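Local coordinates for protein peptide methionine sulfoxide reductase msrA/msrB (Neisseria gonorrhoeae, PDB 2H30) that passes electrons by thiol-disulfide exchange, its thioredoxin-like N-terminal domain being able to take them from DsbD and reduce the downstream methionine sulfoxide reductases, at residues A[19-23]-A[111-115]; A[45-49]-A[83-87]; A[74-80]-A[103-109]; A[119-125]-A[137-142]; A[134-138]-A[154-158]. The protein carries 2 engineered substitutions. One frame throughout, in Å; residues are numbered along the deposited sequence.

Interaction 1: A[19-23]-A[111-115]. Engineered in segment 19-23: Met-20 (natural residue Leu), Met-23 (natural residue Leu).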
# COMPACT_ATOMS: atom_id res chain seq x y z
N THR A 19 6.20 -5.92 11.51
CA THR A 19 7.05 -4.78 11.24
C THR A 19 6.25 -3.47 11.19
O THR A 19 6.68 -2.41 11.63
CB THR A 19 7.77 -5.01 9.90
OG1 THR A 19 8.58 -6.19 10.01
CG2 THR A 19 8.64 -3.81 9.50
N MSE A 20 5.08 -3.56 10.60
CA MSE A 20 4.30 -2.35 10.39
C MSE A 20 3.68 -1.88 11.68
O MSE A 20 3.36 -0.72 11.86
CB MSE A 20 3.26 -2.61 9.33
CG MSE A 20 2.62 -1.38 8.81
SE MSE A 20 1.52 -2.12 7.44
CE MSE A 20 2.81 -2.84 6.27
N SER A 21 3.56 -2.79 12.63
CA SER A 21 2.91 -2.43 13.91
C SER A 21 3.80 -1.51 14.84
O SER A 21 3.36 -0.94 15.86
CB SER A 21 2.21 -3.69 14.50
OG SER A 21 1.11 -4.13 13.63
N THR A 22 5.03 -1.23 14.40
CA THR A 22 5.86 -0.26 15.05
C THR A 22 5.83 1.09 14.30
O THR A 22 6.57 2.04 14.62
CB THR A 22 7.32 -0.83 15.13
OG1 THR A 22 7.94 -0.66 13.87
CG2 THR A 22 7.27 -2.34 15.41
N MSE A 23 4.94 1.20 13.31
CA MSE A 23 4.98 2.36 12.42
C MSE A 23 3.76 3.25 12.58
O MSE A 23 2.71 2.79 13.08
CB MSE A 23 5.07 1.90 10.95
CG MSE A 23 6.40 1.23 10.70
SE MSE A 23 6.41 0.62 8.82
CE MSE A 23 8.07 -0.35 8.99
N GLY A 111 12.23 2.91 4.47
CA GLY A 111 11.77 1.86 3.55
C GLY A 111 12.10 0.42 3.97
O GLY A 111 12.48 -0.40 3.12
N THR A 112 11.93 0.13 5.26
CA THR A 112 12.22 -1.23 5.75
C THR A 112 11.42 -2.31 5.01
O THR A 112 11.98 -3.30 4.52
CB THR A 112 11.88 -1.32 7.22
OG1 THR A 112 12.83 -0.47 7.90
CG2 THR A 112 12.08 -2.76 7.71
N ILE A 113 10.12 -2.08 4.85
CA ILE A 113 9.29 -3.15 4.29
C ILE A 113 9.60 -3.26 2.79
O ILE A 113 9.76 -4.37 2.26
CB ILE A 113 7.83 -2.85 4.50
CG1 ILE A 113 7.55 -2.78 6.00
CG2 ILE A 113 6.95 -3.87 3.69
CD1 ILE A 113 6.24 -2.24 6.29
N ALA A 114 9.72 -2.12 2.10
CA ALA A 114 10.05 -2.17 0.70
C ALA A 114 11.37 -2.93 0.46
O ALA A 114 11.50 -3.73 -0.44
CB ALA A 114 10.10 -0.72 0.12
N GLN A 115 12.37 -2.64 1.29
CA GLN A 115 13.64 -3.37 1.16
C GLN A 115 13.46 -4.87 1.43
O GLN A 115 13.99 -5.68 0.67
CB GLN A 115 14.67 -2.78 2.12
CG GLN A 115 15.11 -1.41 1.66
CD GLN A 115 16.14 -0.86 2.61
OE1 GLN A 115 17.19 -1.47 2.79
NE2 GLN A 115 15.82 0.22 3.29
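An apolar meeting joins the end of helix 16-20 and its following turn to the first turn of helix 112-116, with one isoleucine collecting three contacts. Ile-113 points toward segment 19-23. Its CD1 lies 3.5 Å from CE of Met-20 and 3.8 Å from CE of Met-23, while its CG1 sits 3.8 Å from CG2 of Thr-19. Both methionines are engineered (natural leucines) and present as selenomethionine. The two threonines add a methyl contact, Thr-19 CG2 to Thr-112 CG2 at 4.0 Å.

No polar bond joins the two segments; those present lie within a segment or run to others, as from Thr-19 OG1 to Thr-15 O and from the amides of Thr-112 and Ile-113 to Asp-108. A type I turn from Met-20 to Met-23 returns the chain so that Met-23, beside Met-20, also reaches Ile-113. Gly-111, with positive phi, takes the N-cap. Met-20 and Met-23 also touch Val-106, so helix ends pack over one face of the central sheet, typical of a thioredoxin-like alpha/beta fold.

Interaction 2: A[45-49]-A[83-87]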
# COMPACT_ATOMS: atom_id res chain seq x y z
N PHE A 45 2.65 0.41 -2.61
CA PHE A 45 3.88 1.17 -2.33
C PHE A 45 3.97 2.27 -3.36
O PHE A 45 3.81 2.03 -4.57
CB PHE A 45 5.12 0.26 -2.46
CG PHE A 45 5.15 -0.82 -1.42
CD1 PHE A 45 4.45 -2.01 -1.59
CD2 PHE A 45 5.83 -0.59 -0.24
CE1 PHE A 45 4.50 -2.99 -0.56
CE2 PHE A 45 5.91 -1.58 0.78
CZ PHE A 45 5.23 -2.77 0.63
N TRP A 46 4.32 3.46 -2.88
CA TRP A 46 4.38 4.63 -3.76
C TRP A 46 5.36 5.67 -3.24
O TRP A 46 5.90 5.52 -2.13
CB TRP A 46 2.98 5.23 -3.93
CG TRP A 46 2.36 5.80 -2.68
CD1 TRP A 46 1.73 5.08 -1.69
CD2 TRP A 46 2.22 7.17 -2.34
NE1 TRP A 46 1.23 5.97 -0.71
CE2 TRP A 46 1.57 7.24 -1.09
CE3 TRP A 46 2.67 8.35 -2.95
CZ2 TRP A 46 1.26 8.44 -0.46
CZ3 TRP A 46 2.38 9.57 -2.30
CH2 TRP A 46 1.70 9.61 -1.08
N ALA A 47 5.60 6.71 -4.05
CA ALA A 47 6.45 7.83 -3.68
C ALA A 47 5.88 9.11 -4.23
O ALA A 47 5.25 9.11 -5.29
CB ALA A 47 7.86 7.65 -4.20
N SER A 48 6.22 10.18 -3.52
CA SER A 48 5.72 11.54 -3.87
C SER A 48 6.23 11.99 -5.25
O SER A 48 5.58 12.81 -5.90
CB SER A 48 6.14 12.56 -2.82
OG SER A 48 7.56 12.67 -2.82
N TRP A 49 7.37 11.45 -5.69
CA TRP A 49 7.98 11.90 -6.93
C TRP A 49 7.47 11.19 -8.16
O TRP A 49 7.97 11.46 -9.28
CB TRP A 49 9.54 11.81 -6.86
CG TRP A 49 10.08 10.56 -6.27
CD1 TRP A 49 10.67 10.44 -5.05
CD2 TRP A 49 10.15 9.26 -6.89
NE1 TRP A 49 11.09 9.12 -4.85
CE2 TRP A 49 10.81 8.39 -5.97
CE3 TRP A 49 9.73 8.75 -8.14
CZ2 TRP A 49 11.03 7.03 -6.27
CZ3 TRP A 49 9.97 7.41 -8.43
CH2 TRP A 49 10.63 6.58 -7.50
N LEU A 83 14.84 5.71 -1.63
CA LEU A 83 14.72 5.98 -3.06
C LEU A 83 14.35 7.45 -3.34
O LEU A 83 13.44 7.75 -4.18
CB LEU A 83 13.71 5.04 -3.73
CG LEU A 83 14.01 3.54 -3.65
CD1 LEU A 83 12.87 2.67 -4.24
CD2 LEU A 83 15.31 3.19 -4.38
N HIS A 84 15.03 8.36 -2.63
CA HIS A 84 14.90 9.81 -2.81
C HIS A 84 13.54 10.38 -2.45
O HIS A 84 13.22 11.54 -2.78
CB HIS A 84 15.33 10.27 -4.22
CG HIS A 84 16.72 9.85 -4.56
ND1 HIS A 84 17.84 10.39 -3.94
CD2 HIS A 84 17.19 8.92 -5.43
CE1 HIS A 84 18.92 9.81 -4.42
NE2 HIS A 84 18.56 8.91 -5.32
N GLU A 85 12.75 9.57 -1.70
CA GLU A 85 11.56 10.15 -1.11
C GLU A 85 11.95 11.23 -0.10
O GLU A 85 13.07 11.15 0.53
CB GLU A 85 10.73 9.01 -0.41
CG GLU A 85 9.49 9.51 0.29
CD GLU A 85 8.51 10.15 -0.67
OE1 GLU A 85 8.59 11.40 -0.86
OE2 GLU A 85 7.69 9.41 -1.24
N LYS A 86 11.08 12.22 0.05
CA LYS A 86 11.23 13.25 1.07
C LYS A 86 11.54 12.65 2.42
O LYS A 86 11.05 11.58 2.76
CB LYS A 86 9.93 14.06 1.18
CG LYS A 86 9.64 14.85 -0.16
CD LYS A 86 8.25 15.47 -0.12
CE LYS A 86 7.82 16.03 -1.48
NZ LYS A 86 8.69 17.18 -1.87
N LYS A 87 12.43 13.31 3.18
CA LYS A 87 12.77 12.81 4.51
C LYS A 87 11.61 12.80 5.49
O LYS A 87 10.58 13.49 5.33
CB LYS A 87 13.94 13.66 5.07
CG LYS A 87 15.14 13.45 4.24
CD LYS A 87 16.46 14.08 4.73
CE LYS A 87 17.64 13.28 4.12
NZ LYS A 87 17.15 12.27 3.08
O HOH W 1 7.91 6.74 -0.76
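Two loops without regular structure can be joined by one buried carboxylate that accepts hydrogen bonds from both. Leu-83 opens the second segment: its carbonyl O accepts a weak hydrogen bond from Trp-49 NE1 at 2.8 Å, and its CB packs 4.2 Å from CZ2 of the same indole. His-84 adds little, its O lying 3.6 Å from Trp-49 CD1.

Glu-85 is the centre of the arrangement. Its carboxylate takes the amide of Ser-48 (N to OE2, 2.8 Å) and the hydroxyl of the same residue (OG to OE1, 2.6 Å), so both oxygens are engaged by one serine. OE2 also receives a water that donates to Trp-46 O, 2.7 Å from each oxygen, while OE1 accepts the amide of Lys-86 (N to OE1, 2.8 Å), tying the carboxylate to its own loop. Lys-86 then sends CE to within 3.6 Å of Ser-48 OG, and its charged end makes a cation-pi contact with Trp-94.

Segment 45-49 leads toward helix 51-64: Trp-49 directly precedes Cys-50, and the Trp-46 side chain touches Cys-53 in the helix's first turn. These cysteines form a CxxC pattern, so the loop probably borders a thioredoxin-type active site.

Interaction 3: A[74-80]-A[103-109]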
# COMPACT_ATOMS: atom_id res chain seq x y z
N LEU A 74 -7.03 -2.48 2.93
CA LEU A 74 -6.28 -1.78 1.87
C LEU A 74 -5.51 -0.64 2.51
O LEU A 74 -6.06 0.25 3.19
CB LEU A 74 -7.28 -1.21 0.87
CG LEU A 74 -7.29 -1.94 -0.42
CD1 LEU A 74 -8.39 -1.34 -1.29
CD2 LEU A 74 -6.00 -1.75 -1.16
N ILE A 75 -4.19 -0.73 2.34
CA ILE A 75 -3.33 0.33 2.86
C ILE A 75 -2.28 0.74 1.84
O ILE A 75 -2.04 0.02 0.87
CB ILE A 75 -2.68 -0.07 4.18
CG1 ILE A 75 -1.74 -1.20 3.93
CG2 ILE A 75 -3.76 -0.43 5.26
CD1 ILE A 75 -0.81 -1.44 5.10
N THR A 76 -1.68 1.91 2.05
CA THR A 76 -0.57 2.30 1.17
C THR A 76 0.64 2.58 2.06
O THR A 76 0.47 2.88 3.25
CB THR A 76 -0.89 3.55 0.30
OG1 THR A 76 -0.79 4.74 1.09
CG2 THR A 76 -2.32 3.38 -0.30
N VAL A 77 1.82 2.48 1.47
CA VAL A 77 3.07 2.73 2.18
C VAL A 77 3.91 3.72 1.38
O VAL A 77 4.22 3.48 0.21
CB VAL A 77 3.86 1.48 2.32
CG1 VAL A 77 5.27 1.79 2.93
CG2 VAL A 77 3.10 0.50 3.26
N ALA A 78 4.28 4.81 2.06
CA ALA A 78 5.32 5.73 1.56
C ALA A 78 6.51 5.54 2.47
O ALA A 78 6.34 5.18 3.62
CB ALA A 78 4.88 7.16 1.57
N SER A 79 7.70 5.78 1.93
CA SER A 79 8.96 5.39 2.62
C SER A 79 9.90 6.58 2.69
O SER A 79 10.81 6.69 1.87
CB SER A 79 9.60 4.18 1.91
OG SER A 79 8.73 3.05 1.95
N PRO A 80 9.67 7.47 3.66
CA PRO A 80 10.54 8.67 3.76
C PRO A 80 12.02 8.33 3.78
O PRO A 80 12.45 7.39 4.45
CB PRO A 80 10.09 9.31 5.08
CG PRO A 80 8.60 8.96 5.19
CD PRO A 80 8.60 7.49 4.67
N LEU A 103 -7.73 7.56 2.75
CA LEU A 103 -6.67 6.67 2.32
C LEU A 103 -5.60 6.44 3.41
O LEU A 103 -4.93 7.40 3.81
CB LEU A 103 -5.96 7.36 1.14
CG LEU A 103 -4.90 6.43 0.45
CD1 LEU A 103 -5.51 5.17 -0.14
CD2 LEU A 103 -4.21 7.27 -0.59
N PRO A 104 -5.41 5.19 3.86
CA PRO A 104 -4.33 4.98 4.82
C PRO A 104 -2.95 5.08 4.21
O PRO A 104 -2.72 4.47 3.14
CB PRO A 104 -4.60 3.57 5.36
CG PRO A 104 -6.01 3.24 4.91
CD PRO A 104 -6.21 3.98 3.61
N VAL A 105 -2.11 5.94 4.80
CA VAL A 105 -0.76 6.07 4.33
C VAL A 105 0.19 5.75 5.47
O VAL A 105 0.44 6.65 6.33
CB VAL A 105 -0.45 7.45 3.74
CG1 VAL A 105 1.00 7.46 3.27
CG2 VAL A 105 -1.43 7.79 2.56
N VAL A 106 0.77 4.57 5.44
CA VAL A 106 1.79 4.23 6.45
C VAL A 106 3.08 4.90 6.02
O VAL A 106 3.45 4.87 4.86
CB VAL A 106 1.97 2.72 6.50
CG1 VAL A 106 3.20 2.29 7.39
CG2 VAL A 106 0.71 2.04 6.95
N THR A 107 3.83 5.44 6.98
CA THR A 107 5.11 6.07 6.69
C THR A 107 6.21 5.16 7.24
O THR A 107 6.33 4.99 8.48
CB THR A 107 5.18 7.51 7.24
OG1 THR A 107 4.82 7.57 8.64
CG2 THR A 107 4.27 8.40 6.47
N ASP A 108 6.99 4.57 6.35
CA ASP A 108 8.04 3.61 6.72
C ASP A 108 9.36 4.33 6.53
O ASP A 108 9.93 4.36 5.46
CB ASP A 108 7.95 2.42 5.77
CG ASP A 108 8.94 1.31 6.09
OD1 ASP A 108 9.91 1.55 6.87
OD2 ASP A 108 8.76 0.21 5.53
N ASN A 109 9.87 4.91 7.64
CA ASN A 109 11.08 5.72 7.53
C ASN A 109 12.23 4.82 7.12
O ASN A 109 12.49 3.80 7.83
CB ASN A 109 11.33 6.38 8.90
CG ASN A 109 12.44 7.45 8.84
OD1 ASN A 109 12.94 7.88 9.90
ND2 ASN A 109 12.83 7.88 7.66
O HOH W 2 8.62 0.43 2.90
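Neighbouring parallel strands bury apolar side chains on both faces while their backbones exchange hydrogen bonds, and this pair follows the rule. On one face Val-77 CG2 lies 4.1 Å from Val-106 CB, and Ile-75 CD1 adds a contact of 4.2 Å to Val-106 CG2. Ala-78 and Val-105 meet on the other face, CB to CG1 at 4.2 Å, near where Thr-76 CG2 packs 3.7 Å from Leu-103 CD1.

Between these layers runs the parallel ladder. Thr-76 N bonds to Pro-104 O at 3.0 Å, Val-106 N to Thr-76 O at 2.8 Å, Ala-78 N to Val-106 O at 2.9 Å, and Asp-108 N to Ala-78 O at 2.9 Å. Thr-76 OG1 also donates to Pro-104 O (2.8 Å) and has a second partner in Trp-46 NE1.

Past the last bridge, side chains and a water join the backbone bonding. Asn-109 ND2 reaches Pro-80 O at 3.3 Å, and a water joins Ser-79 OG (2.8 Å) to Asp-108 OD2 (2.6 Å). Asp-108 also binds the amides of Thr-112 and Ile-113.

Helix 90-95 connects the two strands in a beta-alpha-beta unit and covers the face carrying Ala-78 and Val-105. The main-chain bonds hold the strands together whatever the sequence; the particular alignment is better credited to Val-77 with Val-106, Ala-78 with Val-105, and Thr-76 OG1 on Pro-104 O.

Interaction 4: A[119-125]-A[137-142]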
# COMPACT_ATOMS: atom_id res chain seq x y z
N ILE A 119 11.16 -4.29 -3.22
CA ILE A 119 10.37 -3.39 -4.05
C ILE A 119 11.31 -2.26 -4.46
O ILE A 119 11.88 -1.61 -3.59
CB ILE A 119 9.08 -2.96 -3.38
CG1 ILE A 119 8.14 -4.22 -3.41
CG2 ILE A 119 8.50 -1.73 -4.13
CD1 ILE A 119 6.78 -4.02 -2.91
N SER A 120 11.43 -2.03 -5.76
CA SER A 120 12.35 -1.02 -6.27
C SER A 120 11.69 -0.06 -7.26
O SER A 120 12.33 0.96 -7.69
CB SER A 120 13.60 -1.67 -6.97
OG SER A 120 13.14 -2.62 -7.93
N VAL A 121 10.46 -0.40 -7.66
CA VAL A 121 9.74 0.39 -8.64
C VAL A 121 8.37 0.71 -8.12
O VAL A 121 7.80 -0.04 -7.37
CB VAL A 121 9.68 -0.24 -10.03
CG1 VAL A 121 11.10 -0.59 -10.57
CG2 VAL A 121 8.78 -1.38 -10.09
N TYR A 122 7.90 1.88 -8.49
CA TYR A 122 6.57 2.34 -8.03
C TYR A 122 5.69 2.65 -9.21
O TYR A 122 6.19 3.11 -10.30
CB TYR A 122 6.72 3.60 -7.21
CG TYR A 122 7.52 3.45 -5.92
CD1 TYR A 122 7.28 2.39 -5.04
CD2 TYR A 122 8.44 4.40 -5.56
CE1 TYR A 122 7.95 2.31 -3.79
CE2 TYR A 122 9.14 4.30 -4.34
CZ TYR A 122 8.85 3.27 -3.48
OH TYR A 122 9.46 3.16 -2.27
N PRO A 123 4.38 2.47 -9.02
CA PRO A 123 3.80 1.78 -7.85
C PRO A 123 4.13 0.29 -7.93
O PRO A 123 4.49 -0.22 -8.99
CB PRO A 123 2.29 1.95 -8.06
CG PRO A 123 2.13 2.32 -9.52
CD PRO A 123 3.39 2.84 -10.05
N SER A 124 4.04 -0.35 -6.78
CA SER A 124 4.00 -1.81 -6.74
C SER A 124 3.04 -2.19 -5.64
O SER A 124 2.70 -1.35 -4.78
CB SER A 124 5.37 -2.41 -6.36
OG SER A 124 6.26 -2.31 -7.48
N TRP A 125 2.59 -3.44 -5.69
CA TRP A 125 1.57 -3.91 -4.72
C TRP A 125 2.03 -5.18 -4.07
O TRP A 125 2.73 -5.98 -4.72
CB TRP A 125 0.28 -4.21 -5.48
CG TRP A 125 -0.37 -2.92 -6.02
CD1 TRP A 125 -0.05 -2.24 -7.21
CD2 TRP A 125 -1.49 -2.26 -5.46
NE1 TRP A 125 -0.92 -1.16 -7.34
CE2 TRP A 125 -1.80 -1.14 -6.28
CE3 TRP A 125 -2.22 -2.46 -4.29
CZ2 TRP A 125 -2.87 -0.27 -5.98
CZ3 TRP A 125 -3.30 -1.60 -3.98
CH2 TRP A 125 -3.60 -0.49 -4.83
N ILE A 137 3.65 -10.30 -4.93
CA ILE A 137 4.15 -8.92 -5.19
C ILE A 137 4.00 -8.65 -6.68
O ILE A 137 4.34 -9.47 -7.55
CB ILE A 137 5.66 -8.78 -4.83
CG1 ILE A 137 5.85 -9.00 -3.32
CG2 ILE A 137 6.15 -7.40 -5.19
CD1 ILE A 137 7.30 -9.28 -2.90
N VAL A 138 3.40 -7.49 -6.98
CA VAL A 138 3.17 -7.08 -8.35
C VAL A 138 3.91 -5.79 -8.59
O VAL A 138 3.68 -4.80 -7.91
CB VAL A 138 1.64 -6.88 -8.60
CG1 VAL A 138 1.40 -6.41 -10.04
CG2 VAL A 138 0.89 -8.22 -8.32
N LYS A 139 4.77 -5.79 -9.63
CA LYS A 139 5.45 -4.54 -10.04
C LYS A 139 4.50 -3.76 -10.94
O LYS A 139 3.93 -4.33 -11.89
CB LYS A 139 6.68 -4.91 -10.87
CG LYS A 139 7.51 -3.78 -11.35
CD LYS A 139 8.80 -4.39 -12.00
CE LYS A 139 9.72 -4.98 -10.91
NZ LYS A 139 10.96 -5.72 -11.38
N GLY A 140 4.37 -2.47 -10.64
CA GLY A 140 3.60 -1.52 -11.48
C GLY A 140 2.16 -1.44 -11.06
O GLY A 140 1.79 -1.97 -10.01
N SER A 141 1.42 -0.70 -11.88
CA SER A 141 0.02 -0.42 -11.59
C SER A 141 -0.85 -1.63 -11.79
O SER A 141 -0.56 -2.50 -12.64
CB SER A 141 -0.51 0.65 -12.52
OG SER A 141 0.22 1.81 -12.38
N ILE A 142 -1.97 -1.65 -11.05
CA ILE A 142 -3.00 -2.65 -11.26
C ILE A 142 -4.33 -1.89 -11.38
O ILE A 142 -4.47 -0.80 -10.79
CB ILE A 142 -3.10 -3.75 -10.21
CG1 ILE A 142 -3.45 -3.19 -8.82
CG2 ILE A 142 -1.79 -4.57 -10.18
CD1 ILE A 142 -3.58 -4.25 -7.72
O HOH W 3 -1.83 0.90 -9.19
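A cis-proline loop running into a beta hairpin is a hallmark of thioredoxin-like folds, and segment 119-125 supplies the loop and the start of the hairpin's first strand. The peptide bond before Pro-123 is cis, and the chain then enters strand 124-128, which pairs antiparallel with strand 134-139. Trp-125 and Val-138 form a hydrogen-bonded pair: Trp-125 N to Val-138 O and Val-138 N to Trp-125 O are both 2.8 Å. Ser-124 and Lys-139 follow as a non-hydrogen-bonded pair. Beyond them a weak bond from Gly-140 N to Pro-123 O (2.8 Å) closes the end of the ladder, at a residue whose positive phi favours glycine. Within the loop, Ser-124 OG donates to Val-121 O at 2.7 Å.

Trp-125 buries more surface than any other residue here. Ile-142 CG1 lies over the face of its five-membered ring, 3.7 Å from the centroid, in a CH-pi contact, and a water accepts from both Trp-125 NE1 (2.9 Å) and Ile-142 N (3.2 Å).

Around this hairpin, Pro-123 touches Cys-53 and Glu-56 of helix 51-64, Ser-141 bonds to Glu-56, Trp-125 rests on strand 41-45, and Ile-142 packs against helix 144-152.

Interaction 5: A[134-138]-A[154-158]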
# COMPACT_ATOMS: atom_id res chain seq x y z
N VAL A 134 3.72 -13.11 3.12
CA VAL A 134 3.67 -12.46 1.81
C VAL A 134 3.25 -13.48 0.77
O VAL A 134 3.87 -14.55 0.60
CB VAL A 134 5.04 -11.93 1.42
CG1 VAL A 134 4.98 -11.25 0.02
CG2 VAL A 134 5.47 -10.87 2.45
N GLN A 135 2.16 -13.17 0.05
CA GLN A 135 1.60 -14.09 -0.96
C GLN A 135 1.86 -13.69 -2.41
O GLN A 135 1.97 -14.54 -3.29
CB GLN A 135 0.11 -14.28 -0.75
CG GLN A 135 -0.10 -14.91 0.62
CD GLN A 135 -1.51 -15.16 0.95
OE1 GLN A 135 -2.39 -14.42 0.55
NE2 GLN A 135 -1.73 -16.15 1.84
N ARG A 136 1.98 -12.39 -2.66
CA ARG A 136 2.14 -11.95 -4.03
C ARG A 136 2.73 -10.55 -4.00
O ARG A 136 2.39 -9.73 -3.13
CB ARG A 136 0.74 -11.85 -4.71
CG ARG A 136 0.73 -11.53 -6.19
CD ARG A 136 1.07 -12.82 -7.01
NE ARG A 136 0.97 -12.57 -8.44
CZ ARG A 136 -0.11 -12.89 -9.14
NH1 ARG A 136 -1.14 -13.47 -8.52
NH2 ARG A 136 -0.11 -12.65 -10.44
N ILE A 137 3.65 -10.30 -4.93
CA ILE A 137 4.15 -8.92 -5.19
C ILE A 137 4.00 -8.65 -6.68
O ILE A 137 4.34 -9.47 -7.55
CB ILE A 137 5.66 -8.78 -4.83
CG1 ILE A 137 5.85 -9.00 -3.32
CG2 ILE A 137 6.15 -7.40 -5.19
CD1 ILE A 137 7.30 -9.28 -2.90
N VAL A 138 3.40 -7.49 -6.98
CA VAL A 138 3.17 -7.08 -8.35
C VAL A 138 3.91 -5.79 -8.59
O VAL A 138 3.68 -4.80 -7.91
CB VAL A 138 1.64 -6.88 -8.60
CG1 VAL A 138 1.40 -6.41 -10.04
CG2 VAL A 138 0.89 -8.22 -8.32
N PRO A 154 -4.84 -14.97 -4.12
CA PRO A 154 -3.49 -14.37 -4.28
C PRO A 154 -2.72 -14.84 -5.52
O PRO A 154 -1.78 -14.15 -5.98
CB PRO A 154 -2.75 -14.87 -3.02
CG PRO A 154 -3.57 -16.04 -2.50
CD PRO A 154 -5.02 -15.69 -2.85
N ASN A 155 -3.14 -15.99 -6.09
CA ASN A 155 -2.49 -16.54 -7.29
C ASN A 155 -3.21 -16.22 -8.57
O ASN A 155 -2.89 -16.75 -9.63
CB ASN A 155 -2.34 -18.06 -7.17
CG ASN A 155 -1.53 -18.44 -5.97
OD1 ASN A 155 -0.45 -17.87 -5.75
ND2 ASN A 155 -2.05 -19.33 -5.17
N ALA A 156 -4.13 -15.26 -8.50
CA ALA A 156 -4.83 -14.82 -9.70
C ALA A 156 -3.93 -14.48 -10.86
O ALA A 156 -2.92 -13.77 -10.73
CB ALA A 156 -5.71 -13.59 -9.38
N ASP A 157 -4.38 -14.85 -12.08
CA ASP A 157 -3.72 -14.48 -13.26
C ASP A 157 -4.05 -13.04 -13.67
O ASP A 157 -5.11 -12.78 -14.28
CB ASP A 157 -4.11 -15.43 -14.42
CG ASP A 157 -3.50 -15.03 -15.74
OD1 ASP A 157 -2.84 -13.94 -15.88
OD2 ASP A 157 -3.70 -15.82 -16.70
N LEU A 158 -3.22 -12.08 -13.31
CA LEU A 158 -3.52 -10.71 -13.63
C LEU A 158 -3.32 -10.30 -15.08
O LEU A 158 -3.92 -9.36 -15.57
CB LEU A 158 -2.73 -9.80 -12.67
CG LEU A 158 -2.91 -10.12 -11.21
CD1 LEU A 158 -2.10 -9.09 -10.42
CD2 LEU A 158 -4.35 -10.08 -10.74
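Segment 134-138 lies on strand 134-139, one of the two outermost strands of a thioredoxin-like sheet, and contains a classic beta bulge in which Gln-135 and Arg-136 both face Leu-127 of strand 124-128. Segment 154-158 is irregular and follows helix 144-152. The backbones stay apart, with CA atoms 6.1 Å from each other at Gln-135 and Pro-154 and 9.3 Å at Val-138 and Leu-158, so side chains fill the gap.

At one end Gln-135 OE1 rests 3.6 Å from Pro-154 CB; at the other Val-138 CG2 meets Leu-158 CD1 at 3.8 Å. Arg-136 lies between them. Leu-158 CD1 sits over one face of its guanidinium, whereas the backbone oxygens approach at its edge, in the plane where the N-H groups point. NH1 donates to Pro-154 O at 2.7 Å, and Ala-156 O is shared, lying 2.9 Å from Arg-136 NH1 and 3.0 Å from Arg-136 NH2.

The five contacts show how chemistry follows position in a single fold. Interaction 3 is the buried one, a main-chain ladder between interior strands of the sheet, and the others are partly buried. Interactions 1 and 3 meet through Asp-108 and Ile-113, joining an apolar helix contact to the end of strand 105-107. Interaction 2, where a carboxylate dominates, touches interaction 3 through Trp-46 with Thr-76 and interaction 4 through Phe-45 with Ser-124. Interactions 4 and 5 share Ile-137 and Val-138 on outer strand 134-139: the first pairs backbones, the second uses an arginine to reach an irregular segment, its centre about 20 Å from that of interaction 3.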